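Side-chain contacts in aldehyde dehydrogenase (Bartonella henselae, PDB 3I44), which probably oxidises aldehydes to carboxylic acids with a nicotinamide coenzyme: residues 92-97 with 205-210; 130-135 with 181-186; 99-104 with 211-216; 86-91 with 138-143. The protein carries 1 engineered substitution. All blocks are in the same frame, centred on the assembly; numbering follows the deposited sequence.

Contact 1 (92-97 with 205-210); sequences EKILEI and MLFAEI
I210 is the bump here, and the hollow it enters lies between I94 and I97, one helical turn apart on the neighbouring helix. The two backbones come close at this point, with I97 CA 6.0 Å from I210 CA, so side-chain branches meet directly and one of them reaches the opposite main chain. The filling is done by I210 CG2. It lies 3.7 Å from I97 CG2 and also presses on the backbone of the other helix, 3.6 Å from I94 O. With CG1 placed beside the backbone N (chi1 -69°), CG2 of I210 is the branch sent across, anti to that N. The two isoleucines I97 and I210 lie alongside one another, pointing opposite ways, so that I97 CG2 also leans on I210 CG1 at 4.0 Å.

The segment 205-210 belongs to helix 202-213, the crossover between the parallel strands 191-195 and 221-223 of the Rossmann-like domain, and helix 84-100 packs across it. Their short axes pass 10.3 Å apart with 123° between their directions.

Toward helix 174-188, I94 CG2 makes a looser pair of contacts: with I210 CG2 at 4.2 Å and, obliquely, with the F207 ring, whose CE1 is 4.4 Å away. The first bond of the F207 side chain does not aim at the other helix, but its ring end comes nearer. V178 and V182 of helix 174-188 pack against the F207 ring, A214 touches both I94 and I97, and M105 of helix 102-113 touches I210.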
loop_
_atom_site.group_PDB
_atom_site.type_symbol
_atom_site.label_atom_id
_atom_site.label_comp_id
_atom_site.label_asym_id
_atom_site.label_seq_id
_atom_site.Cartn_x
_atom_site.Cartn_y
_atom_site.Cartn_z
ATOM N N GLU A 92 -13.293 20.660 14.760
ATOM C CA GLU A 92 -14.467 20.923 15.608
ATOM C C GLU A 92 -15.330 22.033 15.032
ATOM O O GLU A 92 -16.554 21.950 15.054
ATOM C CB GLU A 92 -14.039 21.126 17.076
ATOM C CG GLU A 92 -13.443 19.768 17.664
ATOM C CD GLU A 92 -13.282 19.781 19.200
ATOM O OE1 GLU A 92 -13.374 20.896 19.809
ATOM O OE2 GLU A 92 -13.091 18.684 19.798
ATOM N N LYS A 93 -14.692 23.060 14.492
ATOM C CA LYS A 93 -15.404 24.153 13.844
ATOM C C LYS A 93 -16.146 23.671 12.580
ATOM O O LYS A 93 -17.308 24.008 12.351
ATOM C CB LYS A 93 -14.426 25.283 13.507
ATOM C CG LYS A 93 -15.095 26.591 13.002
ATOM C CD LYS A 93 -16.290 26.949 13.914
ATOM C CE LYS A 93 -16.408 28.406 14.247
ATOM N NZ LYS A 93 -17.093 28.548 15.583
ATOM N N ILE A 94 -15.489 22.812 11.807
ATOM C CA ILE A 94 -16.100 22.230 10.636
ATOM C C ILE A 94 -17.361 21.451 11.043
ATOM O O ILE A 94 -18.381 21.582 10.412
ATOM C CB ILE A 94 -15.100 21.326 9.894
ATOM C CG1 ILE A 94 -14.044 22.187 9.163
ATOM C CG2 ILE A 94 -15.860 20.347 8.918
ATOM C CD1 ILE A 94 -12.820 21.333 8.611
ATOM N N LEU A 95 -17.273 20.618 12.079
ATOM C CA LEU A 95 -18.417 19.881 12.568
ATOM C C LEU A 95 -19.573 20.811 12.964
ATOM O O LEU A 95 -20.718 20.556 12.618
ATOM C CB LEU A 95 -18.032 19.032 13.774
ATOM C CG LEU A 95 -19.170 18.190 14.383
ATOM C CD1 LEU A 95 -19.828 17.277 13.306
ATOM C CD2 LEU A 95 -18.676 17.363 15.571
ATOM N N GLU A 96 -19.253 21.859 13.725
ATOM C CA GLU A 96 -20.257 22.840 14.147
ATOM C C GLU A 96 -20.974 23.448 12.934
ATOM O O GLU A 96 -22.191 23.518 12.932
ATOM C CB GLU A 96 -19.627 23.942 14.992
ATOM C CG GLU A 96 -20.549 25.114 15.157
ATOM C CD GLU A 96 -19.998 26.179 16.062
ATOM O OE1 GLU A 96 -18.774 26.314 16.197
ATOM O OE2 GLU A 96 -20.822 26.912 16.609
ATOM N N ILE A 97 -20.238 23.874 11.909
ATOM C CA ILE A 97 -20.881 24.449 10.735
ATOM C C ILE A 97 -21.612 23.357 9.926
ATOM O O ILE A 97 -22.684 23.591 9.398
ATOM C CB ILE A 97 -19.881 25.265 9.864
ATOM C CG1 ILE A 97 -19.353 26.478 10.663
ATOM C CG2 ILE A 97 -20.538 25.683 8.577
ATOM C CD1 ILE A 97 -17.912 26.873 10.318
ATOM N N MET A 205 -19.444 20.626 -2.987
ATOM C CA MET A 205 -19.294 22.090 -3.108
ATOM C C MET A 205 -19.825 22.785 -1.859
ATOM O O MET A 205 -19.239 23.742 -1.383
ATOM C CB MET A 205 -19.994 22.590 -4.381
ATOM C CG MET A 205 -19.291 22.022 -5.603
ATOM S SD MET A 205 -20.010 22.503 -7.163
ATOM C CE MET A 205 -19.489 24.230 -7.265
ATOM N N LEU A 206 -20.936 22.307 -1.319
ATOM C CA LEU A 206 -21.436 22.834 -0.026
ATOM C C LEU A 206 -20.430 22.521 1.114
ATOM O O LEU A 206 -20.184 23.360 1.976
ATOM C CB LEU A 206 -22.838 22.282 0.289
ATOM C CG LEU A 206 -23.485 22.608 1.650
ATOM C CD1 LEU A 206 -23.513 24.152 1.934
ATOM C CD2 LEU A 206 -24.931 21.957 1.734
ATOM N N PHE A 207 -19.833 21.337 1.096
ATOM C CA PHE A 207 -18.800 20.990 2.070
ATOM C C PHE A 207 -17.641 21.975 1.958
ATOM O O PHE A 207 -17.101 22.438 2.977
ATOM C CB PHE A 207 -18.318 19.554 1.883
ATOM C CG PHE A 207 -17.371 19.092 2.943
ATOM C CD1 PHE A 207 -17.847 18.682 4.182
ATOM C CD2 PHE A 207 -16.015 19.071 2.719
ATOM C CE1 PHE A 207 -16.979 18.250 5.187
ATOM C CE2 PHE A 207 -15.133 18.630 3.709
ATOM C CZ PHE A 207 -15.623 18.214 4.938
ATOM N N ALA A 208 -17.305 22.339 0.720
ATOM C CA ALA A 208 -16.314 23.386 0.478
ATOM C C ALA A 208 -16.704 24.680 1.171
ATOM O O ALA A 208 -15.861 25.308 1.792
ATOM C CB ALA A 208 -16.094 23.626 -1.023
ATOM N N GLU A 209 -17.961 25.095 1.026
ATOM C CA GLU A 209 -18.442 26.296 1.719
ATOM C C GLU A 209 -18.361 26.166 3.234
ATOM O O GLU A 209 -18.140 27.148 3.921
ATOM C CB GLU A 209 -19.893 26.609 1.361
ATOM C CG GLU A 209 -20.127 27.021 -0.076
ATOM C CD GLU A 209 -21.617 27.295 -0.342
ATOM O OE1 GLU A 209 -22.285 27.895 0.503
ATOM O OE2 GLU A 209 -22.145 26.864 -1.359
ATOM N N ILE A 210 -18.641 24.972 3.758
ATOM C CA ILE A 210 -18.481 24.719 5.192
ATOM C C ILE A 210 -17.042 25.011 5.630
ATOM O O ILE A 210 -16.833 25.745 6.604
ATOM C CB ILE A 210 -18.968 23.334 5.563
ATOM C CG1 ILE A 210 -20.495 23.308 5.411
ATOM C CG2 ILE A 210 -18.612 22.945 7.039
ATOM C CD1 ILE A 210 -21.129 21.903 5.320
#

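Contact 2 (130-135 with 181-186); sequences SHIRNF and KVIPAL
F135 lays one face of its ring over P184. The closest pair is F135 CZ with P184 CD at 3.5 Å, and CD stands 3.8 Å from the ring centroid, 21° off the normal, a CH-pi contact shifted toward the rim. The proline's CB and CG continue across the ring to CE1, CG also meeting CZ. Beside it, I183 approaches the same ring obliquely: its CG2 is 3.6 Å from F135 CD2 and also rests on F135 CB. With F135 CG beside the backbone N (chi1 -75°), the ring is swung toward I183 and P184. I132 and I183 meet differently, crossing nearly at right angles with I132 CG1 3.9 Å from I183 CG1.

The two segments run 21° apart in nearly the same direction, and their contact joins helix 117-141 to helix 174-188, which links strands 156-168 and 191-195 of the Rossmann-like domain. L180 and L187 of that helix also touch F135. P184 has no N-H for the turn before it, and the helix kinks there. The proline thus gives up a backbone bond and offers carbons instead, so adhesion across this buried interface rests on dispersion and on the mildly polarised C-H bonds beside the proline nitrogen.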
loop_
_atom_site.group_PDB
_atom_site.type_symbol
_atom_site.label_atom_id
_atom_site.label_comp_id
_atom_site.label_asym_id
_atom_site.label_seq_id
_atom_site.Cartn_x
_atom_site.Cartn_y
_atom_site.Cartn_z
ATOM N N SER A 130 -21.033 11.636 12.058
ATOM C CA SER A 130 -20.535 10.503 12.846
ATOM C C SER A 130 -19.056 10.197 12.550
ATOM O O SER A 130 -18.259 9.919 13.456
ATOM C CB SER A 130 -21.387 9.267 12.600
ATOM O OG SER A 130 -20.823 8.148 13.242
ATOM N N HIS A 131 -18.671 10.249 11.284
ATOM C CA HIS A 131 -17.256 10.072 10.929
ATOM C C HIS A 131 -16.390 11.196 11.514
ATOM O O HIS A 131 -15.363 10.927 12.093
ATOM C CB HIS A 131 -17.062 10.015 9.421
ATOM C CG HIS A 131 -17.646 8.793 8.787
ATOM N ND1 HIS A 131 -17.757 7.598 9.454
ATOM C CD2 HIS A 131 -18.094 8.568 7.534
ATOM C CE1 HIS A 131 -18.286 6.695 8.647
ATOM N NE2 HIS A 131 -18.490 7.258 7.476
ATOM N N ILE A 132 -16.820 12.436 11.384
ATOM C CA ILE A 132 -16.088 13.537 11.948
ATOM C C ILE A 132 -15.841 13.300 13.440
ATOM O O ILE A 132 -14.704 13.401 13.894
ATOM C CB ILE A 132 -16.790 14.891 11.741
ATOM C CG1 ILE A 132 -16.793 15.258 10.247
ATOM C CG2 ILE A 132 -16.029 15.927 12.533
ATOM C CD1 ILE A 132 -17.685 16.394 9.836
ATOM N N ARG A 133 -16.887 12.974 14.188
ATOM C CA ARG A 133 -16.752 12.730 15.636
ATOM C C ARG A 133 -15.814 11.566 15.949
ATOM O O ARG A 133 -15.093 11.611 16.951
ATOM C CB ARG A 133 -18.123 12.462 16.293
ATOM C CG ARG A 133 -19.089 13.648 16.213
ATOM C CD ARG A 133 -20.363 13.450 17.073
ATOM N NE ARG A 133 -20.871 12.094 16.950
ATOM C CZ ARG A 133 -21.802 11.735 16.088
ATOM N NH1 ARG A 133 -22.353 12.645 15.291
ATOM N NH2 ARG A 133 -22.152 10.459 16.012
ATOM N N ASN A 134 -15.870 10.518 15.135
ATOM C CA ASN A 134 -15.015 9.374 15.362
ATOM C C ASN A 134 -13.518 9.677 15.077
ATOM O O ASN A 134 -12.628 9.137 15.758
ATOM C CB ASN A 134 -15.527 8.155 14.622
ATOM C CG ASN A 134 -16.763 7.538 15.293
ATOM O OD1 ASN A 134 -16.848 7.442 16.507
ATOM N ND2 ASN A 134 -17.692 7.086 14.490
ATOM N N PHE A 135 -13.253 10.562 14.114
ATOM C CA PHE A 135 -11.889 11.059 13.886
ATOM C C PHE A 135 -11.412 11.911 15.083
ATOM O O PHE A 135 -10.299 11.775 15.535
ATOM C CB PHE A 135 -11.803 11.898 12.597
ATOM C CG PHE A 135 -11.840 11.055 11.335
ATOM C CD1 PHE A 135 -10.899 10.061 11.126
ATOM C CD2 PHE A 135 -12.815 11.235 10.401
ATOM C CE1 PHE A 135 -10.922 9.307 9.978
ATOM C CE2 PHE A 135 -12.852 10.459 9.262
ATOM C CZ PHE A 135 -11.915 9.502 9.049
ATOM N N LYS A 181 -12.244 11.125 3.879
ATOM C CA LYS A 181 -10.976 11.476 3.292
ATOM C C LYS A 181 -10.449 12.816 3.766
ATOM O O LYS A 181 -9.298 12.906 4.099
ATOM C CB LYS A 181 -11.079 11.468 1.767
ATOM C CG LYS A 181 -11.404 10.074 1.217
ATOM C CD LYS A 181 -11.340 10.086 -0.314
ATOM C CE LYS A 181 -11.965 8.839 -0.883
ATOM N NZ LYS A 181 -11.163 7.588 -0.580
ATOM N N VAL A 182 -11.284 13.849 3.793
ATOM C CA VAL A 182 -10.785 15.201 4.037
ATOM C C VAL A 182 -10.387 15.402 5.510
ATOM O O VAL A 182 -9.405 16.062 5.800
ATOM C CB VAL A 182 -11.830 16.264 3.658
ATOM C CG1 VAL A 182 -11.398 17.627 4.149
ATOM C CG2 VAL A 182 -12.071 16.259 2.130
ATOM N N ILE A 183 -11.183 14.869 6.433
ATOM C CA ILE A 183 -10.923 15.042 7.862
ATOM C C ILE A 183 -9.607 14.408 8.304
ATOM O O ILE A 183 -8.842 15.069 8.960
ATOM C CB ILE A 183 -12.122 14.573 8.739
ATOM C CG1 ILE A 183 -13.382 15.357 8.365
ATOM C CG2 ILE A 183 -11.791 14.684 10.232
ATOM C CD1 ILE A 183 -13.320 16.918 8.559
ATOM N N PRO A 184 -9.324 13.129 7.966
ATOM C CA PRO A 184 -8.029 12.606 8.453
ATOM C C PRO A 184 -6.821 13.281 7.760
ATOM O O PRO A 184 -5.750 13.409 8.373
ATOM C CB PRO A 184 -8.111 11.095 8.166
ATOM C CG PRO A 184 -9.160 10.952 7.119
ATOM C CD PRO A 184 -10.154 12.064 7.383
ATOM N N ALA A 185 -7.018 13.781 6.530
ATOM C CA ALA A 185 -5.947 14.474 5.807
ATOM C C ALA A 185 -5.631 15.809 6.499
ATOM O O ALA A 185 -4.470 16.152 6.694
ATOM C CB ALA A 185 -6.327 14.678 4.300
ATOM N N LEU A 186 -6.664 16.543 6.887
ATOM C CA LEU A 186 -6.507 17.716 7.754
ATOM C C LEU A 186 -5.728 17.387 9.038
ATOM O O LEU A 186 -4.687 17.996 9.337
ATOM C CB LEU A 186 -7.875 18.322 8.063
ATOM C CG LEU A 186 -8.543 19.002 6.847
ATOM C CD1 LEU A 186 -9.972 19.475 7.200
ATOM C CD2 LEU A 186 -7.640 20.130 6.235
#

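Contact 3 (99-104 with 211-216); sequences EKRSSD and LDEAAL
K100 and E213 form the salt bridge that ties the two segments, K100 NZ donating to E213 OE1 at 2.8 Å. OE1 receives it through its syn lone pair, on the side of the other oxygen. K100 CG sets off opposite the backbone N and the chain then bends at chi3 (68°), while E213 stays extended, and the two chains meet roughly at right angles. The other oxygen, E213 OE2, takes a hydrogen bond from a water 2.6 Å away. That water in turn accepts from R101 NH1 at 2.9 Å, in the guanidinium plane. Thus both carboxylate oxygens of E213 are engaged, one by a charge and one by a water-mediated link, which should stabilise its ionised form.

R101 has a stronger partner outside the segments: its NH1 forms a salt bridge with E209 of helix 202-213. Its NH2 reaches D104 OD2 in a weak salt bridge of 3.4 Å. Within 99-104, S102 OG donates to E99 O at 2.7 Å, and S102 N bonds to the same carbonyl, so one oxygen grips the turn twice.

The packing is thin: L206 touches R101, and E213 rests against I97. R101 is both the first residue beyond helix 84-100 and the N-cap position of helix 102-113, so the contact fastens the junction between these helices to the end of helix 202-213. That end closes in a Schellman motif, where A215 takes positive phi (61°), A215 N bonds back to D212 O and L216 N bonds weakly to L211 O, before the chain turns to strand 221-223 of the Rossmann-like domain.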
loop_
_atom_site.group_PDB
_atom_site.type_symbol
_atom_site.label_atom_id
_atom_site.label_comp_id
_atom_site.label_asym_id
_atom_site.label_seq_id
_atom_site.Cartn_x
_atom_site.Cartn_y
_atom_site.Cartn_z
ATOM N N GLU A 99 -23.163 20.730 11.109
ATOM C CA GLU A 99 -24.451 20.511 11.762
ATOM C C GLU A 99 -25.410 21.667 11.462
ATOM O O GLU A 99 -26.605 21.436 11.185
ATOM C CB GLU A 99 -24.343 20.271 13.286
ATOM C CG GLU A 99 -23.800 18.930 13.726
ATOM C CD GLU A 99 -24.664 17.717 13.336
ATOM O OE1 GLU A 99 -25.799 17.876 12.818
ATOM O OE2 GLU A 99 -24.202 16.572 13.570
ATOM N N LYS A 100 -24.902 22.894 11.489
ATOM C CA LYS A 100 -25.741 24.055 11.168
ATOM C C LYS A 100 -26.311 23.934 9.753
ATOM O O LYS A 100 -27.450 24.301 9.512
ATOM C CB LYS A 100 -24.987 25.378 11.330
ATOM C CG LYS A 100 -25.840 26.631 10.961
ATOM C CD LYS A 100 -25.153 27.942 11.345
ATOM C CE LYS A 100 -23.919 28.174 10.481
ATOM N NZ LYS A 100 -23.320 29.539 10.638
ATOM N N ARG A 101 -25.560 23.345 8.831
ATOM C CA ARG A 101 -26.021 23.276 7.446
ATOM C C ARG A 101 -26.585 21.919 7.046
ATOM O O ARG A 101 -26.780 21.644 5.851
ATOM C CB ARG A 101 -24.877 23.715 6.540
ATOM C CG ARG A 101 -24.490 25.156 6.800
ATOM C CD ARG A 101 -25.073 26.075 5.758
ATOM N NE ARG A 101 -24.024 26.642 4.942
ATOM C CZ ARG A 101 -24.155 27.061 3.684
ATOM N NH1 ARG A 101 -23.088 27.544 3.079
ATOM N NH2 ARG A 101 -25.305 26.981 3.019
ATOM N N SER A 102 -26.908 21.093 8.041
ATOM C CA SER A 102 -27.262 19.720 7.777
ATOM C C SER A 102 -28.508 19.562 6.905
ATOM O O SER A 102 -28.554 18.663 6.063
ATOM C CB SER A 102 -27.397 18.888 9.077
ATOM O OG SER A 102 -28.168 19.550 10.063
ATOM N N SER A 103 -29.516 20.405 7.081
ATOM C CA SER A 103 -30.696 20.188 6.253
ATOM C C SER A 103 -30.505 20.754 4.825
ATOM O O SER A 103 -31.076 20.217 3.901
ATOM C CB SER A 103 -31.975 20.657 6.946
ATOM O OG SER A 103 -31.844 22.007 7.276
ATOM N N ASP A 104 -29.661 21.767 4.636
ATOM C CA ASP A 104 -29.205 22.167 3.290
ATOM C C ASP A 104 -28.476 21.011 2.624
ATOM O O ASP A 104 -28.651 20.731 1.436
ATOM C CB ASP A 104 -28.229 23.372 3.358
ATOM C CG ASP A 104 -28.930 24.695 3.632
ATOM O OD1 ASP A 104 -30.153 24.777 3.410
ATOM O OD2 ASP A 104 -28.249 25.653 4.073
ATOM N N LEU A 211 -16.063 24.519 4.861
ATOM C CA LEU A 211 -14.650 24.634 5.210
ATOM C C LEU A 211 -14.193 26.092 5.093
ATOM O O LEU A 211 -13.410 26.592 5.880
ATOM C CB LEU A 211 -13.764 23.728 4.328
ATOM C CG LEU A 211 -13.430 22.383 4.980
ATOM C CD1 LEU A 211 -14.702 21.605 5.343
ATOM C CD2 LEU A 211 -12.524 21.567 4.054
ATOM N N ASP A 212 -14.747 26.780 4.123
ATOM C CA ASP A 212 -14.434 28.178 3.925
ATOM C C ASP A 212 -14.953 29.014 5.099
ATOM O O ASP A 212 -14.255 29.869 5.596
ATOM C CB ASP A 212 -15.076 28.620 2.629
ATOM C CG ASP A 212 -14.785 30.060 2.300
ATOM O OD1 ASP A 212 -13.617 30.439 2.226
ATOM O OD2 ASP A 212 -15.747 30.782 2.083
ATOM N N GLU A 213 -16.185 28.738 5.538
ATOM C CA GLU A 213 -16.783 29.418 6.697
ATOM C C GLU A 213 -16.022 29.091 7.994
ATOM O O GLU A 213 -15.968 29.907 8.918
ATOM C CB GLU A 213 -18.258 29.054 6.834
ATOM C CG GLU A 213 -18.996 29.859 7.934
ATOM C CD GLU A 213 -20.504 29.573 8.045
ATOM O OE1 GLU A 213 -21.095 29.979 9.075
ATOM O OE2 GLU A 213 -21.096 28.945 7.133
ATOM N N ALA A 214 -15.436 27.898 8.052
ATOM C CA ALA A 214 -14.560 27.492 9.164
ATOM C C ALA A 214 -13.213 28.216 9.157
ATOM O O ALA A 214 -12.412 28.026 10.066
ATOM C CB ALA A 214 -14.341 25.964 9.143
ATOM N N ALA A 215 -12.958 29.026 8.125
ATOM C CA ALA A 215 -11.727 29.798 7.995
ATOM C C ALA A 215 -10.468 28.931 7.923
ATOM O O ALA A 215 -9.400 29.326 8.333
ATOM C CB ALA A 215 -11.604 30.875 9.120
ATOM N N LEU A 216 -10.599 27.753 7.338
ATOM C CA LEU A 216 -9.451 26.917 7.050
ATOM C C LEU A 216 -8.501 27.732 6.153
ATOM O O LEU A 216 -8.960 28.361 5.198
ATOM C CB LEU A 216 -9.934 25.638 6.348
ATOM C CG LEU A 216 -9.108 24.377 6.425
ATOM C CD1 LEU A 216 -8.949 23.858 7.875
ATOM C CD2 LEU A 216 -9.728 23.369 5.497
HETATM O O HOH W 1 -20.929 27.391 5.072
#

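Contact 4 (86-91 with 138-143); sequences ERLGFV and AYKEFS
L88 packs obliquely against the Y139 ring, its CB and its CD1 each 4.1 Å from Y139 CD2. The two side chains run past one another with opposite headings. With L88 CG anti to the backbone N (chi1 -177°), the leucine's two methyls divide, CD1 to the ring and CD2 to K140. There L88 CD2 meets K140 CD at 4.2 Å, the two side chains crossing about perpendicularly, so the lysine's aliphatic chain touches the leucine at CD while the residue stays exposed to solvent.

At the other end of the ring, the tyrosine hydroxyl sits beside R87: Y139 OH is 3.7 Å from R87 CD and 3.8 Å from R87 NH1. The guanidinium and ring planes are 37° apart, and the approach is oblique. R87 NH1 donates a hydrogen bond to L187 O, on helix 174-188, and Y139 OH makes a weak hydrogen bond to that same oxygen. R87 NE is held in addition by T82 OG1.

The contact joins the beginning of helix 84-100 to the end of helix 117-141, with I485 of helix 481-486 packing on Y139. Two donors, the cationic arginine and, weakly, the tyrosine, thus converge on L187 O near the C-terminal end of a helix. The partial negative charge expected there would suit the arginine, so the polar ends are joined through a third helix while L88 with the ring supplies apolar packing between the segments.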
loop_
_atom_site.group_PDB
_atom_site.type_symbol
_atom_site.label_atom_id
_atom_site.label_comp_id
_atom_site.label_asym_id
_atom_site.label_seq_id
_atom_site.Cartn_x
_atom_site.Cartn_y
_atom_site.Cartn_z
ATOM N N GLU A 86 -4.409 22.977 17.164
ATOM C CA GLU A 86 -5.054 23.919 16.242
ATOM C C GLU A 86 -5.836 23.196 15.123
ATOM O O GLU A 86 -6.908 23.612 14.753
ATOM C CB GLU A 86 -4.019 24.761 15.533
ATOM C CG GLU A 86 -3.218 25.795 16.347
ATOM C CD GLU A 86 -2.004 26.274 15.512
ATOM O OE1 GLU A 86 -0.847 25.974 15.889
ATOM O OE2 GLU A 86 -2.242 26.849 14.412
ATOM N N ARG A 87 -5.260 22.133 14.567
ATOM C CA ARG A 87 -5.957 21.285 13.590
ATOM C C ARG A 87 -7.240 20.662 14.128
ATOM O O ARG A 87 -8.254 20.657 13.438
ATOM C CB ARG A 87 -5.057 20.157 13.088
ATOM C CG ARG A 87 -3.844 20.597 12.301
ATOM C CD ARG A 87 -2.996 19.361 12.005
ATOM N NE ARG A 87 -1.617 19.692 11.750
ATOM C CZ ARG A 87 -0.630 18.821 11.668
ATOM N NH1 ARG A 87 -0.844 17.528 11.855
ATOM N NH2 ARG A 87 0.601 19.265 11.393
ATOM N N LEU A 88 -7.207 20.123 15.349
ATOM C CA LEU A 88 -8.427 19.637 15.957
ATOM C C LEU A 88 -9.467 20.763 16.096
ATOM O O LEU A 88 -10.653 20.543 15.880
ATOM C CB LEU A 88 -8.148 19.014 17.299
ATOM C CG LEU A 88 -9.337 18.395 18.032
ATOM C CD1 LEU A 88 -9.886 17.244 17.226
ATOM C CD2 LEU A 88 -8.878 17.933 19.451
ATOM N N GLY A 89 -9.022 21.960 16.453
ATOM C CA GLY A 89 -9.936 23.098 16.587
ATOM C C GLY A 89 -10.619 23.425 15.263
ATOM O O GLY A 89 -11.809 23.762 15.244
ATOM N N PHE A 90 -9.885 23.331 14.150
ATOM C CA PHE A 90 -10.541 23.503 12.853
ATOM C C PHE A 90 -11.584 22.426 12.562
ATOM O O PHE A 90 -12.645 22.715 12.027
ATOM C CB PHE A 90 -9.540 23.552 11.703
ATOM C CG PHE A 90 -8.856 24.888 11.559
ATOM C CD1 PHE A 90 -9.572 26.008 11.105
ATOM C CD2 PHE A 90 -7.506 25.025 11.855
ATOM C CE1 PHE A 90 -8.953 27.240 10.972
ATOM C CE2 PHE A 90 -6.868 26.266 11.713
ATOM C CZ PHE A 90 -7.585 27.366 11.262
ATOM N N VAL A 91 -11.263 21.188 12.881
ATOM C CA VAL A 91 -12.205 20.075 12.657
ATOM C C VAL A 91 -13.464 20.188 13.536
ATOM O O VAL A 91 -14.578 19.921 13.095
ATOM C CB VAL A 91 -11.492 18.731 12.835
ATOM C CG1 VAL A 91 -12.515 17.523 12.841
ATOM C CG2 VAL A 91 -10.457 18.606 11.708
ATOM N N ALA A 138 -10.556 9.534 17.868
ATOM C CA ALA A 138 -9.297 8.863 17.517
ATOM C C ALA A 138 -8.106 9.816 17.673
ATOM O O ALA A 138 -7.106 9.442 18.247
ATOM C CB ALA A 138 -9.336 8.263 16.075
ATOM N N TYR A 139 -8.239 11.055 17.208
ATOM C CA TYR A 139 -7.117 12.001 17.241
ATOM C C TYR A 139 -6.650 12.266 18.662
ATOM O O TYR A 139 -5.462 12.421 18.903
ATOM C CB TYR A 139 -7.498 13.328 16.650
ATOM C CG TYR A 139 -6.363 14.173 16.124
ATOM C CD1 TYR A 139 -5.466 13.678 15.159
ATOM C CD2 TYR A 139 -6.239 15.505 16.495
ATOM C CE1 TYR A 139 -4.462 14.490 14.627
ATOM C CE2 TYR A 139 -5.244 16.318 15.952
ATOM C CZ TYR A 139 -4.373 15.813 15.011
ATOM O OH TYR A 139 -3.383 16.622 14.477
ATOM N N LYS A 140 -7.608 12.334 19.575
ATOM C CA LYS A 140 -7.312 12.539 20.989
ATOM C C LYS A 140 -6.507 11.372 21.569
ATOM O O LYS A 140 -5.648 11.601 22.393
ATOM C CB LYS A 140 -8.604 12.863 21.771
ATOM C CG LYS A 140 -8.951 14.360 21.669
ATOM C CD LYS A 140 -10.473 14.682 21.574
ATOM C CE LYS A 140 -11.175 14.814 22.925
ATOM N NZ LYS A 140 -12.659 15.015 22.754
ATOM N N GLU A 141 -6.716 10.150 21.095
ATOM C CA GLU A 141 -5.871 9.017 21.492
ATOM C C GLU A 141 -4.530 8.876 20.754
ATOM O O GLU A 141 -3.724 8.026 21.107
ATOM C CB GLU A 141 -6.645 7.693 21.345
ATOM C CG GLU A 141 -7.924 7.619 22.222
ATOM C CD GLU A 141 -7.649 7.897 23.714
ATOM O OE1 GLU A 141 -7.201 6.963 24.435
ATOM O OE2 GLU A 141 -7.876 9.050 24.163
ATOM N N PHE A 142 -4.297 9.670 19.715
ATOM C CA PHE A 142 -3.141 9.459 18.841
ATOM C C PHE A 142 -2.038 10.379 19.259
ATOM O O PHE A 142 -2.285 11.496 19.662
ATOM C CB PHE A 142 -3.543 9.766 17.399
ATOM C CG PHE A 142 -2.418 9.764 16.426
ATOM C CD1 PHE A 142 -1.864 8.581 15.993
ATOM C CD2 PHE A 142 -1.974 10.956 15.860
ATOM C CE1 PHE A 142 -0.825 8.587 15.063
ATOM C CE2 PHE A 142 -0.950 10.966 14.945
ATOM C CZ PHE A 142 -0.379 9.768 14.541
ATOM N N SER A 143 -0.805 9.928 19.119
ATOM C CA SER A 143 0.348 10.809 19.310
ATOM C C SER A 143 1.270 10.733 18.089
ATOM O O SER A 143 1.464 9.656 17.550
ATOM C CB SER A 143 1.098 10.426 20.581
ATOM O OG SER A 143 2.295 11.166 20.623
#

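Overall arrangement
Contacts 1 and 2 are buried and built almost wholly of carbon. Contact 4 is partly buried, mixing apolar packing with polar ends, and contact 3 is a surface contact held by charge and water. Helix 84-100 serves contacts 1, 3 and 4. Contacts 1 and 3 join it to helix 202-213 with centres about 3 Å apart, the first buried and the second at the surface, where helix 102-113 also takes part. Contacts 2 and 4 share helix 117-141, with centres about 10 Å apart, and V91 of 86-91 touches both I132 and I183 of contact 2. Contacts 1, 2 and 3 pack against crossover helices of the Rossmann-like domain, while contact 4 joins helices 84-100 and 117-141.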